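Local coordinates for myosin-2 (Saccharomyces cerevisiae, PDB 6IXO), which carries organelles and other cargo along polarised actin cables, gripping their receptors through the globular tail domain to which this region belongs, at residues R296-G308 with E331-I345. Sequence-based numbering, arbitrary orientation.
With SO4 (sulfate ion), chain E.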
loop_
_atom_site.group_PDB
_atom_site.type_symbol
_atom_site.label_atom_id
_atom_site.label_comp_id
_atom_site.label_asym_id
_atom_site.label_seq_id
_atom_site.Cartn_x
_atom_site.Cartn_y
_atom_site.Cartn_z
ATOM N N ARG A 296 26.399 14.330 -23.917
ATOM C CA ARG A 296 27.586 14.067 -24.705
ATOM C C ARG A 296 28.536 13.206 -23.902
ATOM O O ARG A 296 28.730 13.418 -22.698
ATOM C CB ARG A 296 28.247 15.374 -25.104
ATOM C CG ARG A 296 28.932 15.319 -26.449
ATOM C CD ARG A 296 29.607 16.632 -26.766
ATOM N NE ARG A 296 30.704 16.919 -25.861
ATOM C CZ ARG A 296 31.423 18.038 -25.888
ATOM N NH1 ARG A 296 31.166 18.972 -26.806
ATOM N NH2 ARG A 296 32.407 18.222 -25.009
ATOM N N LYS A 297 29.109 12.232 -24.587
ATOM C CA LYS A 297 30.019 11.267 -23.993
ATOM C C LYS A 297 31.296 11.189 -24.844
ATOM O O LYS A 297 31.689 10.099 -25.243
ATOM C CB LYS A 297 29.338 9.893 -23.911
ATOM C CG LYS A 297 28.186 9.840 -22.868
ATOM C CD LYS A 297 27.301 8.602 -22.989
ATOM C CE LYS A 297 26.470 8.636 -24.271
ATOM N NZ LYS A 297 25.267 9.508 -24.085
ATOM N N TYR A 298 31.941 12.327 -25.115
ATOM C CA TYR A 298 33.051 12.334 -26.072
ATOM C C TYR A 298 34.394 12.788 -25.512
ATOM O O TYR A 298 35.435 12.388 -26.014
ATOM C CB TYR A 298 32.661 13.187 -27.276
ATOM C CG TYR A 298 31.568 12.516 -28.083
ATOM C CD1 TYR A 298 31.592 11.138 -28.317
ATOM C CD2 TYR A 298 30.490 13.237 -28.572
ATOM C CE1 TYR A 298 30.580 10.514 -29.042
ATOM C CE2 TYR A 298 29.475 12.614 -29.277
ATOM C CZ TYR A 298 29.529 11.267 -29.519
ATOM O OH TYR A 298 28.516 10.689 -30.241
ATOM N N THR A 299 34.380 13.610 -24.470
ATOM C CA THR A 299 35.621 14.057 -23.857
ATOM C C THR A 299 35.735 13.578 -22.406
ATOM O O THR A 299 34.730 13.230 -21.761
ATOM C CB THR A 299 35.733 15.583 -23.866
ATOM O OG1 THR A 299 34.863 16.127 -22.862
ATOM C CG2 THR A 299 35.358 16.149 -25.240
ATOM N N ILE A 300 36.965 13.558 -21.910
ATOM C CA ILE A 300 37.227 13.293 -20.503
ATOM C C ILE A 300 36.340 14.137 -19.591
ATOM O O ILE A 300 35.677 13.625 -18.671
ATOM C CB ILE A 300 38.705 13.571 -20.172
ATOM C CG1 ILE A 300 39.603 12.535 -20.854
ATOM C CG2 ILE A 300 38.926 13.599 -18.659
ATOM C CD1 ILE A 300 39.280 11.106 -20.483
ATOM N N GLU A 301 36.302 15.435 -19.858
ATOM C CA GLU A 301 35.478 16.321 -19.050
ATOM C C GLU A 301 33.995 15.949 -19.105
ATOM O O GLU A 301 33.278 16.069 -18.095
ATOM C CB GLU A 301 35.661 17.767 -19.485
ATOM C CG GLU A 301 35.081 18.732 -18.482
ATOM C CD GLU A 301 35.011 20.136 -19.014
ATOM O OE1 GLU A 301 35.482 20.361 -20.149
ATOM O OE2 GLU A 301 34.481 21.011 -18.298
ATOM N N ASP A 302 33.535 15.509 -20.276
ATOM C CA ASP A 302 32.167 15.005 -20.415
ATOM C C ASP A 302 31.904 13.916 -19.386
ATOM O O ASP A 302 30.830 13.849 -18.756
ATOM C CB ASP A 302 31.920 14.432 -21.817
ATOM C CG ASP A 302 31.709 15.505 -22.881
ATOM O OD1 ASP A 302 31.455 16.679 -22.538
ATOM O OD2 ASP A 302 31.777 15.149 -24.075
ATOM N N ILE A 303 32.886 13.042 -19.236
ATOM C CA ILE A 303 32.718 11.917 -18.332
ATOM C C ILE A 303 32.779 12.409 -16.885
ATOM O O ILE A 303 32.002 11.953 -16.060
ATOM C CB ILE A 303 33.766 10.815 -18.615
ATOM C CG1 ILE A 303 33.533 10.226 -20.019
ATOM C CG2 ILE A 303 33.686 9.715 -17.587
ATOM C CD1 ILE A 303 32.088 9.691 -20.245
ATOM N N ASP A 304 33.656 13.360 -16.576
ATOM C CA ASP A 304 33.692 13.888 -15.215
ATOM C C ASP A 304 32.381 14.594 -14.875
ATOM O O ASP A 304 31.888 14.488 -13.750
ATOM C CB ASP A 304 34.875 14.840 -15.004
ATOM C CG ASP A 304 36.221 14.128 -15.059
ATOM O OD1 ASP A 304 36.263 12.916 -14.758
ATOM O OD2 ASP A 304 37.234 14.779 -15.405
ATOM N N ILE A 305 31.803 15.297 -15.845
ATOM C CA ILE A 305 30.523 15.969 -15.620
ATOM C C ILE A 305 29.380 14.946 -15.442
ATOM O O ILE A 305 28.525 15.088 -14.558
ATOM C CB ILE A 305 30.194 16.935 -16.778
ATOM C CG1 ILE A 305 31.205 18.083 -16.815
ATOM C CG2 ILE A 305 28.788 17.501 -16.646
ATOM C CD1 ILE A 305 31.234 18.822 -18.149
ATOM N N LEU A 306 29.383 13.925 -16.293
ATOM C CA LEU A 306 28.396 12.856 -16.247
ATOM C C LEU A 306 28.397 12.179 -14.870
ATOM O O LEU A 306 27.349 11.830 -14.325
ATOM C CB LEU A 306 28.682 11.840 -17.354
ATOM C CG LEU A 306 27.872 10.547 -17.355
ATOM C CD1 LEU A 306 26.424 10.863 -17.692
ATOM C CD2 LEU A 306 28.449 9.569 -18.363
ATOM N N ARG A 307 29.580 12.018 -14.288
ATOM C CA ARG A 307 29.664 11.404 -12.965
ATOM C C ARG A 307 28.959 12.223 -11.894
ATOM O O ARG A 307 28.316 11.655 -11.008
ATOM C CB ARG A 307 31.112 11.194 -12.570
ATOM C CG ARG A 307 31.812 10.176 -13.424
ATOM C CD ARG A 307 33.293 10.141 -13.072
ATOM N NE ARG A 307 33.500 9.717 -11.689
ATOM C CZ ARG A 307 34.664 9.820 -11.051
ATOM N NH1 ARG A 307 35.716 10.341 -11.669
ATOM N NH2 ARG A 307 34.774 9.408 -9.795
ATOM N N GLY A 308 29.080 13.550 -11.964
ATOM C CA GLY A 308 28.363 14.423 -11.044
ATOM C C GLY A 308 26.866 14.440 -11.288
ATOM O O GLY A 308 26.074 14.538 -10.340
ATOM N N GLU A 331 26.060 9.267 -36.075
ATOM C CA GLU A 331 26.438 9.696 -34.708
ATOM C C GLU A 331 27.896 9.284 -34.441
ATOM O O GLU A 331 28.300 8.200 -34.839
ATOM C CB GLU A 331 25.492 9.079 -33.636
ATOM C CG GLU A 331 25.903 9.416 -32.211
ATOM C CD GLU A 331 24.968 8.800 -31.171
ATOM O OE1 GLU A 331 24.072 7.992 -31.546
ATOM O OE2 GLU A 331 25.136 9.127 -29.974
ATOM N N SER A 332 28.703 10.146 -33.822
ATOM C CA SER A 332 30.121 9.811 -33.602
ATOM C C SER A 332 30.253 8.669 -32.604
ATOM O O SER A 332 29.566 8.656 -31.586
ATOM C CB SER A 332 30.897 11.017 -33.094
ATOM O OG SER A 332 30.800 12.083 -34.022
ATOM N N PRO A 333 31.151 7.700 -32.870
ATOM C CA PRO A 333 31.350 6.619 -31.882
ATOM C C PRO A 333 31.910 7.169 -30.574
ATOM O O PRO A 333 32.590 8.194 -30.596
ATOM C CB PRO A 333 32.404 5.703 -32.558
ATOM C CG PRO A 333 32.530 6.163 -33.901
ATOM C CD PRO A 333 32.130 7.622 -33.964
ATOM N N ILE A 334 31.649 6.513 -29.453
ATOM C CA ILE A 334 32.324 6.868 -28.205
ATOM C C ILE A 334 33.811 6.509 -28.313
ATOM O O ILE A 334 34.128 5.345 -28.501
ATOM C CB ILE A 334 31.707 6.145 -27.014
ATOM C CG1 ILE A 334 30.253 6.603 -26.855
ATOM C CG2 ILE A 334 32.464 6.482 -25.733
ATOM C CD1 ILE A 334 29.478 5.857 -25.805
ATOM N N PRO A 335 34.716 7.499 -28.181
ATOM C CA PRO A 335 36.142 7.227 -28.422
ATOM C C PRO A 335 36.734 6.215 -27.450
ATOM O O PRO A 335 36.270 6.106 -26.313
ATOM C CB PRO A 335 36.811 8.598 -28.233
ATOM C CG PRO A 335 35.720 9.589 -28.402
ATOM C CD PRO A 335 34.482 8.917 -27.860
ATOM N N GLN A 336 37.776 5.509 -27.899
ATOM C CA GLN A 336 38.406 4.474 -27.091
ATOM C C GLN A 336 38.979 5.088 -25.834
ATOM O O GLN A 336 38.860 4.517 -24.745
ATOM C CB GLN A 336 39.496 3.752 -27.888
ATOM C CG GLN A 336 38.926 3.019 -29.080
ATOM C CD GLN A 336 37.829 2.059 -28.654
ATOM O OE1 GLN A 336 38.078 1.150 -27.875
ATOM N NE2 GLN A 336 36.607 2.277 -29.138
ATOM N N GLU A 337 39.588 6.259 -26.013
ATOM C CA GLU A 337 40.105 7.084 -24.928
ATOM C C GLU A 337 39.076 7.216 -23.780
ATOM O O GLU A 337 39.415 7.135 -22.598
ATOM C CB GLU A 337 40.485 8.467 -25.468
ATOM C CG GLU A 337 41.273 8.448 -26.811
ATOM C CD GLU A 337 40.394 8.562 -28.074
ATOM O OE1 GLU A 337 40.350 7.599 -28.879
ATOM O OE2 GLU A 337 39.772 9.630 -28.277
ATOM N N ILE A 338 37.812 7.400 -24.131
ATOM C CA ILE A 338 36.802 7.598 -23.101
ATOM C C ILE A 338 36.433 6.247 -22.465
ATOM O O ILE A 338 36.271 6.163 -21.245
ATOM C CB ILE A 338 35.566 8.339 -23.671
ATOM C CG1 ILE A 338 35.673 9.855 -23.419
ATOM C CG2 ILE A 338 34.265 7.850 -23.006
ATOM C CD1 ILE A 338 36.992 10.530 -23.759
ATOM N N LEU A 339 36.359 5.185 -23.268
ATOM C CA LEU A 339 36.051 3.863 -22.719
ATOM C C LEU A 339 37.139 3.409 -21.745
ATOM O O LEU A 339 36.847 2.816 -20.709
ATOM C CB LEU A 339 35.871 2.822 -23.835
ATOM C CG LEU A 339 34.632 2.932 -24.745
ATOM C CD1 LEU A 339 34.645 1.866 -25.835
ATOM C CD2 LEU A 339 33.321 2.836 -23.939
ATOM N N ARG A 340 38.399 3.700 -22.046
ATOM C CA ARG A 340 39.454 3.260 -21.141
ATOM C C ARG A 340 39.496 4.170 -19.920
ATOM O O ARG A 340 39.841 3.728 -18.831
ATOM C CB ARG A 340 40.824 3.196 -21.853
ATOM C CG ARG A 340 41.579 4.500 -22.046
ATOM C CD ARG A 340 42.947 4.228 -22.752
ATOM N NE ARG A 340 42.807 3.157 -23.739
ATOM C CZ ARG A 340 42.789 3.333 -25.059
ATOM N NH1 ARG A 340 42.947 4.545 -25.582
ATOM N NH2 ARG A 340 42.628 2.287 -25.862
ATOM N N TYR A 341 39.127 5.436 -20.089
ATOM C CA TYR A 341 39.034 6.332 -18.945
ATOM C C TYR A 341 38.018 5.808 -17.934
ATOM O O TYR A 341 38.282 5.743 -16.725
ATOM C CB TYR A 341 38.643 7.731 -19.389
ATOM C CG TYR A 341 38.563 8.737 -18.259
ATOM C CD1 TYR A 341 39.656 8.978 -17.444
ATOM C CD2 TYR A 341 37.407 9.470 -18.032
ATOM C CE1 TYR A 341 39.596 9.911 -16.419
ATOM C CE2 TYR A 341 37.336 10.408 -17.008
ATOM C CZ TYR A 341 38.437 10.622 -16.204
ATOM O OH TYR A 341 38.390 11.547 -15.184
ATOM N N VAL A 342 36.850 5.439 -18.441
ATOM C CA VAL A 342 35.802 4.894 -17.593
ATOM C C VAL A 342 36.248 3.587 -16.926
ATOM O O VAL A 342 36.072 3.418 -15.720
ATOM C CB VAL A 342 34.529 4.653 -18.394
ATOM C CG1 VAL A 342 33.562 3.813 -17.595
ATOM C CG2 VAL A 342 33.908 5.984 -18.794
ATOM N N ALA A 343 36.836 2.681 -17.711
ATOM C CA ALA A 343 37.284 1.379 -17.200
ATOM C C ALA A 343 38.339 1.560 -16.113
ATOM O O ALA A 343 38.395 0.797 -15.148
ATOM C CB ALA A 343 37.829 0.511 -18.333
ATOM N N ASP A 344 39.163 2.588 -16.270
ATOM C CA ASP A 344 40.161 2.908 -15.264
ATOM C C ASP A 344 39.533 3.507 -14.006
ATOM O O ASP A 344 40.036 3.279 -12.905
ATOM C CB ASP A 344 41.219 3.849 -15.842
ATOM C CG ASP A 344 42.201 3.120 -16.744
ATOM O OD1 ASP A 344 42.485 1.934 -16.460
ATOM O OD2 ASP A 344 42.675 3.720 -17.738
ATOM N N ILE A 345 38.438 4.259 -14.149
ATOM C CA ILE A 345 37.771 4.779 -12.959
ATOM C C ILE A 345 37.181 3.614 -12.175
ATOM O O ILE A 345 37.196 3.602 -10.936
ATOM C CB ILE A 345 36.677 5.800 -13.295
ATOM C CG1 ILE A 345 37.323 7.105 -13.746
ATOM C CG2 ILE A 345 35.780 6.059 -12.073
ATOM C CD1 ILE A 345 36.346 8.152 -14.183
HETATM S S SO4 E . 33.921 21.308 -25.821
HETATM O O1 SO4 E . 34.638 20.205 -25.188
HETATM O O2 SO4 E . 34.777 21.935 -26.824
HETATM O O3 SO4 E . 32.710 20.797 -26.451
HETATM O O4 SO4 E . 33.551 22.292 -24.808
#
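Y298 lies nearest I334 (CA to CA 5.9 Å), and I300 nearest I338; from there helices 300-308 and 336-345 run in broadly the same direction, inclined at 41° with axes 10.1 Å apart. Y341 fills the angle between them. Its ring reaches helix 300-308 because chi1 of -178° swings CG away from the backbone N. I300 CD1 lies over one face, 3.6 Å from the ring centroid, and I345, one turn on in the same helix as Y341, sets CD1 over the rim of the opposite face. I303 meets the ring edge, and the hydroxyl, beyond the apolar branches, donates to the syn lone pair of D304: Y341 OH to D304 OD1 is 2.6 Å. A phenylalanine here would probably leave D304 without this donor and the ring free to shift. Deeper in, the branched I338 sets CG2 3.9 Å from I303 CG1, while its CD1 packs against the backbone at the start of helix 300-308. That start is a capping box: T299 suits the N-cap because its hydroxyl accepts from D302 N, while D302 OD2 accepts from T299 N and Y298 N and forms a salt bridge with R296 NE, whose guanidinium also holds a sulfate, probably from the crystallisation liquor. Y298 lays its ring edge against P335 CD, long enough for OH to donate to S332 O (2.7 Å). Helix 315-323 touches R307 and V342, so three helices meet at one end of the elongated, helical cargo-binding tail, within its Dilute region.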